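Local coordinates for protein mannan endo-1,6-alpha-mannosidase (Chaetomium thermophilum, PDB 6RY0) that probably cleaves or transfers alpha-1,6-mannosidic linkages while attaching GPI-anchored glycoproteins to the fungal cell wall, and binds calcium, at residues D73-Y86 and H385-A397. Residues are numbered along the deposited sequence; the frame is centred on the assembly and turned at random.
Sequences DYYWWEGGAMMGTY and HTSGAGEAMSVLA. With CA (calcium ion), chain C.
Asp73 and His385 hold one calcium ion between the two loops that lead into helices 76-86 and 389-397. Asp73 OD1 binds the metal at 2.3 Å and backbone His385 O binds it at 2.5 Å; four waters also bind. The other carboxylate oxygen, Asp73 OD2, accepts from Ser387 N, which meets it from above the carboxylate plane. Asp73 CB lies over the centre of one face of the Tyr74 ring.

Tyr74 points its hydroxyl at the start of helix 389-397. Its OH takes a nearly straight bond from Ala389 N (2.9 Å, 168°) and a weak one from Gly388 N. Ser387 OG reaches the ring edge in plane and hydrogen-bonds to the same OH at 2.7 Å. Gly388, the N-cap residue, also donates to Thr386 OG1 in an ST turn.

Farther on, Met393 is a knob among Glu78, Ala81, Met82 and Thr85. In one of its two conformers the chain leaves anti to the backbone N and bends at chi3 (-53°), with Met393 CE 3.8 Å from Met82 CB. Thr85 OG1 bonds back to Ala81 O. Leu396 CD2 makes an off-centre CH-pi contact with the Tyr86 ring, whose OH bonds to Ala44 O.

Segments 76-86 and 389-397 run roughly parallel, 25° apart, in the (alpha/alpha)6 barrel of glycosyl hydrolase family 76. Helix 33-48 packs on Met82, Tyr86 and Met393, and helix 323-337 on Ala81, Thr85 and Ala397.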
loop_
_atom_site.group_PDB
_atom_site.type_symbol
_atom_site.label_atom_id
_atom_site.label_comp_id
_atom_site.label_asym_id
_atom_site.label_seq_id
_atom_site.Cartn_x
_atom_site.Cartn_y
_atom_site.Cartn_z
ATOM N N ASP A 73 19.199 1.891 1.175
ATOM C CA ASP A 73 18.621 0.585 0.848
ATOM C C ASP A 73 17.310 0.636 0.085
ATOM O O ASP A 73 16.845 -0.404 -0.385
ATOM C CB ASP A 73 18.323 -0.145 2.145
ATOM C CG ASP A 73 19.558 -0.399 2.989
ATOM O OD1 ASP A 73 20.481 -1.003 2.441
ATOM O OD2 ASP A 73 19.582 -0.018 4.174
ATOM N N TYR A 74 16.677 1.802 -0.017
ATOM C CA TYR A 74 15.249 1.873 -0.327
ATOM C C TYR A 74 14.953 2.582 -1.600
ATOM O O TYR A 74 15.613 3.565 -1.955
ATOM C CB TYR A 74 14.523 2.567 0.857
ATOM C CG TYR A 74 14.889 1.948 2.182
ATOM C CD1 TYR A 74 14.468 0.674 2.536
ATOM C CD2 TYR A 74 15.728 2.614 3.070
ATOM C CE1 TYR A 74 14.886 0.087 3.726
ATOM C CE2 TYR A 74 16.152 2.046 4.250
ATOM C CZ TYR A 74 15.740 0.766 4.568
ATOM O OH TYR A 74 16.121 0.130 5.730
ATOM N N TYR A 75 13.940 2.109 -2.301
ATOM C CA TYR A 75 13.470 2.724 -3.540
ATOM C C TYR A 75 12.379 3.771 -3.281
ATOM O O TYR A 75 11.719 3.751 -2.230
ATOM C CB TYR A 75 12.983 1.629 -4.500
ATOM C CG TYR A 75 14.108 0.796 -5.036
ATOM C CD1 TYR A 75 14.840 1.217 -6.131
ATOM C CD2 TYR A 75 14.466 -0.408 -4.438
ATOM C CE1 TYR A 75 15.885 0.434 -6.640
ATOM C CE2 TYR A 75 15.495 -1.180 -4.949
ATOM C CZ TYR A 75 16.185 -0.754 -6.049
ATOM O OH TYR A 75 17.223 -1.515 -6.561
ATOM N N TRP A 76 12.175 4.637 -4.261
ATOM C CA TRP A 76 11.230 5.758 -4.205
ATOM C C TRP A 76 9.848 5.365 -3.722
ATOM O O TRP A 76 9.254 6.067 -2.890
ATOM C CB TRP A 76 11.159 6.336 -5.619
ATOM C CG TRP A 76 10.216 7.466 -5.855
ATOM C CD1 TRP A 76 10.363 8.775 -5.459
ATOM C CD2 TRP A 76 9.013 7.422 -6.623
ATOM N NE1 TRP A 76 9.306 9.532 -5.916
ATOM C CE2 TRP A 76 8.487 8.726 -6.660
ATOM C CE3 TRP A 76 8.356 6.420 -7.330
ATOM C CZ2 TRP A 76 7.335 9.038 -7.333
ATOM C CZ3 TRP A 76 7.181 6.739 -7.994
ATOM C CH2 TRP A 76 6.701 8.054 -8.006
ATOM N N TRP A 77 9.290 4.263 -4.219
ATOM C CA TRP A 77 7.931 3.928 -3.839
ATOM C C TRP A 77 7.807 3.685 -2.350
ATOM O O TRP A 77 6.718 3.888 -1.791
ATOM C CB TRP A 77 7.462 2.673 -4.602
ATOM C CG TRP A 77 7.971 1.428 -4.037
ATOM C CD1 TRP A 77 9.208 0.866 -4.198
ATOM C CD2 TRP A 77 7.275 0.616 -3.075
ATOM N NE1 TRP A 77 9.318 -0.250 -3.394
ATOM C CE2 TRP A 77 8.135 -0.443 -2.717
ATOM C CE3 TRP A 77 5.999 0.676 -2.495
ATOM C CZ2 TRP A 77 7.747 -1.451 -1.830
ATOM C CZ3 TRP A 77 5.620 -0.331 -1.636
ATOM C CH2 TRP A 77 6.489 -1.367 -1.317
ATOM N N GLU A 78 8.881 3.237 -1.691
ATOM C CA GLU A 78 8.803 2.947 -0.257
ATOM C C GLU A 78 8.681 4.235 0.553
ATOM O O GLU A 78 8.137 4.229 1.645
ATOM C CB GLU A 78 9.984 2.068 0.149
ATOM C CG GLU A 78 9.848 1.536 1.565
ATOM C CD GLU A 78 10.843 0.449 1.911
ATOM O OE1 GLU A 78 11.472 -0.156 1.051
ATOM O OE2 GLU A 78 10.935 0.182 3.171
ATOM N N GLY A 79 9.173 5.340 -0.005
ATOM C CA GLY A 79 8.886 6.623 0.590
ATOM C C GLY A 79 7.397 6.916 0.567
ATOM O O GLY A 79 6.824 7.389 1.548
ATOM N N GLY A 80 6.751 6.629 -0.555
ATOM C CA GLY A 80 5.319 6.801 -0.649
ATOM C C GLY A 80 4.557 5.920 0.329
ATOM O O GLY A 80 3.564 6.339 0.947
ATOM N N ALA A 81 5.016 4.687 0.492
ATOM C CA ALA A 81 4.440 3.797 1.485
ATOM C C ALA A 81 4.609 4.357 2.885
ATOM O O ALA A 81 3.669 4.287 3.709
ATOM C CB ALA A 81 5.103 2.410 1.380
ATOM N N MET A 82 5.772 4.891 3.193
ATOM C CA MET A 82 5.988 5.525 4.497
ATOM C C MET A 82 5.015 6.679 4.701
ATOM O O MET A 82 4.421 6.818 5.773
ATOM C CB MET A 82 7.428 6.010 4.616
ATOM C CG MET A 82 7.693 6.681 5.950
ATOM S SD MET A 82 9.279 7.519 5.970
ATOM C CE MET A 82 9.008 8.558 7.436
ATOM N N MET A 83 4.852 7.542 3.695
ATOM C CA MET A 83 3.951 8.669 3.856
ATOM C C MET A 83 2.571 8.178 4.237
ATOM O O MET A 83 1.933 8.686 5.154
ATOM C CB MET A 83 3.899 9.522 2.585
ATOM C CG MET A 83 5.220 10.150 2.139
ATOM S SD MET A 83 6.059 11.256 3.279
ATOM C CE MET A 83 7.293 10.157 3.979
ATOM N N GLY A 84 2.064 7.193 3.500
ATOM C CA GLY A 84 0.738 6.686 3.798
ATOM C C GLY A 84 0.644 6.070 5.186
ATOM O O GLY A 84 -0.360 6.220 5.882
ATOM N N THR A 85 1.694 5.379 5.612
ATOM C CA THR A 85 1.723 4.807 6.956
ATOM C C THR A 85 1.503 5.892 8.018
ATOM O O THR A 85 0.788 5.678 8.997
ATOM C CB THR A 85 3.039 4.064 7.212
ATOM O OG1 THR A 85 3.198 3.032 6.236
ATOM C CG2 THR A 85 3.043 3.402 8.564
ATOM N N TYR A 86 2.105 7.069 7.819
ATOM C CA TYR A 86 1.964 8.155 8.747
ATOM C C TYR A 86 0.639 8.912 8.637
ATOM O O TYR A 86 0.148 9.434 9.638
ATOM C CB TYR A 86 3.143 9.151 8.682
ATOM C CG TYR A 86 4.343 8.621 9.454
ATOM C CD1 TYR A 86 5.202 7.685 8.902
ATOM C CD2 TYR A 86 4.600 9.044 10.753
ATOM C CE1 TYR A 86 6.255 7.172 9.615
ATOM C CE2 TYR A 86 5.669 8.536 11.477
ATOM C CZ TYR A 86 6.481 7.595 10.903
ATOM O OH TYR A 86 7.557 7.072 11.554
ATOM N N HIS A 385 19.986 -7.346 4.764
ATOM C CA HIS A 385 20.793 -6.376 4.025
ATOM C C HIS A 385 20.178 -4.994 3.941
ATOM O O HIS A 385 20.439 -4.265 2.981
ATOM C CB HIS A 385 21.121 -6.892 2.613
ATOM C CG HIS A 385 21.532 -8.313 2.599
ATOM N ND1 HIS A 385 22.771 -8.715 3.040
ATOM C CD2 HIS A 385 20.850 -9.442 2.301
ATOM C CE1 HIS A 385 22.858 -10.034 2.970
ATOM N NE2 HIS A 385 21.704 -10.500 2.525
ATOM N N THR A 386 19.420 -4.599 4.959
ATOM C CA THR A 386 18.958 -3.228 5.074
ATOM C C THR A 386 19.131 -2.755 6.500
ATOM O O THR A 386 19.339 -3.548 7.426
ATOM C CB THR A 386 17.471 -3.006 4.652
ATOM O OG1 THR A 386 16.606 -3.238 5.762
ATOM C CG2 THR A 386 17.070 -3.815 3.456
ATOM N N SER A 387 18.958 -1.448 6.679
ATOM C CA SER A 387 18.993 -0.844 7.990
ATOM C C SER A 387 17.781 -1.149 8.850
ATOM O O SER A 387 17.838 -0.910 10.045
ATOM C CB SER A 387 19.187 0.654 7.884
ATOM O OG SER A 387 18.090 1.204 7.168
ATOM N N GLY A 388 16.694 -1.658 8.244
ATOM C CA GLY A 388 15.523 -2.069 8.993
ATOM C C GLY A 388 14.312 -1.158 8.933
ATOM O O GLY A 388 13.407 -1.305 9.759
ATOM N N ALA A 389 14.258 -0.244 7.964
ATOM C CA ALA A 389 13.123 0.675 7.905
ATOM C C ALA A 389 11.819 -0.021 7.573
ATOM O O ALA A 389 10.772 0.379 8.089
ATOM C CB ALA A 389 13.392 1.770 6.868
ATOM N N GLY A 390 11.841 -1.043 6.732
ATOM C CA GLY A 390 10.593 -1.703 6.390
ATOM C C GLY A 390 10.006 -2.469 7.548
ATOM O O GLY A 390 8.781 -2.469 7.746
ATOM N N GLU A 391 10.872 -3.106 8.337
ATOM C CA GLU A 391 10.441 -3.802 9.534
ATOM C C GLU A 391 9.806 -2.828 10.519
ATOM O O GLU A 391 8.762 -3.100 11.116
ATOM C CB GLU A 391 11.640 -4.515 10.190
ATOM C CG GLU A 391 12.273 -5.632 9.354
ATOM C CD GLU A 391 13.371 -5.208 8.409
ATOM O OE1 GLU A 391 13.353 -4.068 7.883
ATOM O OE2 GLU A 391 14.241 -6.075 8.163
ATOM N N ALA A 392 10.454 -1.681 10.704
ATOM C CA ALA A 392 9.937 -0.644 11.585
ATOM C C ALA A 392 8.593 -0.133 11.094
ATOM O O ALA A 392 7.663 0.094 11.875
ATOM C CB ALA A 392 10.950 0.474 11.701
ATOM N N MET A 393 8.475 0.058 9.780
ATOM C CA MET A 393 7.225 0.540 9.191
ATOM C C MET A 393 6.101 -0.480 9.411
ATOM O O MET A 393 4.960 -0.115 9.715
ATOM C CB MET A 393 7.437 0.784 7.693
ATOM C CG MET A 393 6.305 1.593 7.034
ATOM S SD MET A 393 6.381 1.696 5.233
ATOM C CE MET A 393 8.043 2.290 5.011
ATOM N N SER A 394 6.435 -1.761 9.235
ATOM C CA SER A 394 5.449 -2.806 9.387
ATOM C C SER A 394 4.950 -2.942 10.811
ATOM O O SER A 394 3.743 -3.153 11.009
ATOM C CB SER A 394 5.980 -4.134 8.841
ATOM O OG SER A 394 6.073 -4.067 7.432
ATOM N N VAL A 395 5.832 -2.836 11.812
ATOM C CA VAL A 395 5.357 -2.907 13.182
ATOM C C VAL A 395 4.535 -1.661 13.534
ATOM O O VAL A 395 3.502 -1.769 14.191
ATOM C CB VAL A 395 6.491 -3.131 14.184
ATOM C CG1 VAL A 395 5.933 -3.206 15.602
ATOM C CG2 VAL A 395 7.245 -4.410 13.826
ATOM N N LEU A 396 4.983 -0.483 13.099
ATOM C CA LEU A 396 4.201 0.730 13.301
ATOM C C LEU A 396 2.777 0.566 12.752
ATOM O O LEU A 396 1.791 0.912 13.412
ATOM C CB LEU A 396 4.894 1.920 12.660
ATOM C CG LEU A 396 4.105 3.240 12.631
ATOM C CD1 LEU A 396 3.780 3.715 14.019
ATOM C CD2 LEU A 396 4.908 4.289 11.882
ATOM N N ALA A 397 2.673 0.040 11.535
ATOM C CA ALA A 397 1.385 -0.188 10.904
ATOM C C ALA A 397 0.521 -1.157 11.707
ATOM O O ALA A 397 -0.662 -0.913 11.943
ATOM C CB ALA A 397 1.623 -0.738 9.495
HETATM CA CA CA C . 21.751 -2.682 1.634
HETATM O O HOH W 1 21.330 -1.686 -0.486
HETATM O O HOH W 2 23.023 -0.558 1.579
HETATM O O HOH W 3 22.868 -2.393 3.574
HETATM O O HOH W 4 20.455 -3.590 0.286
#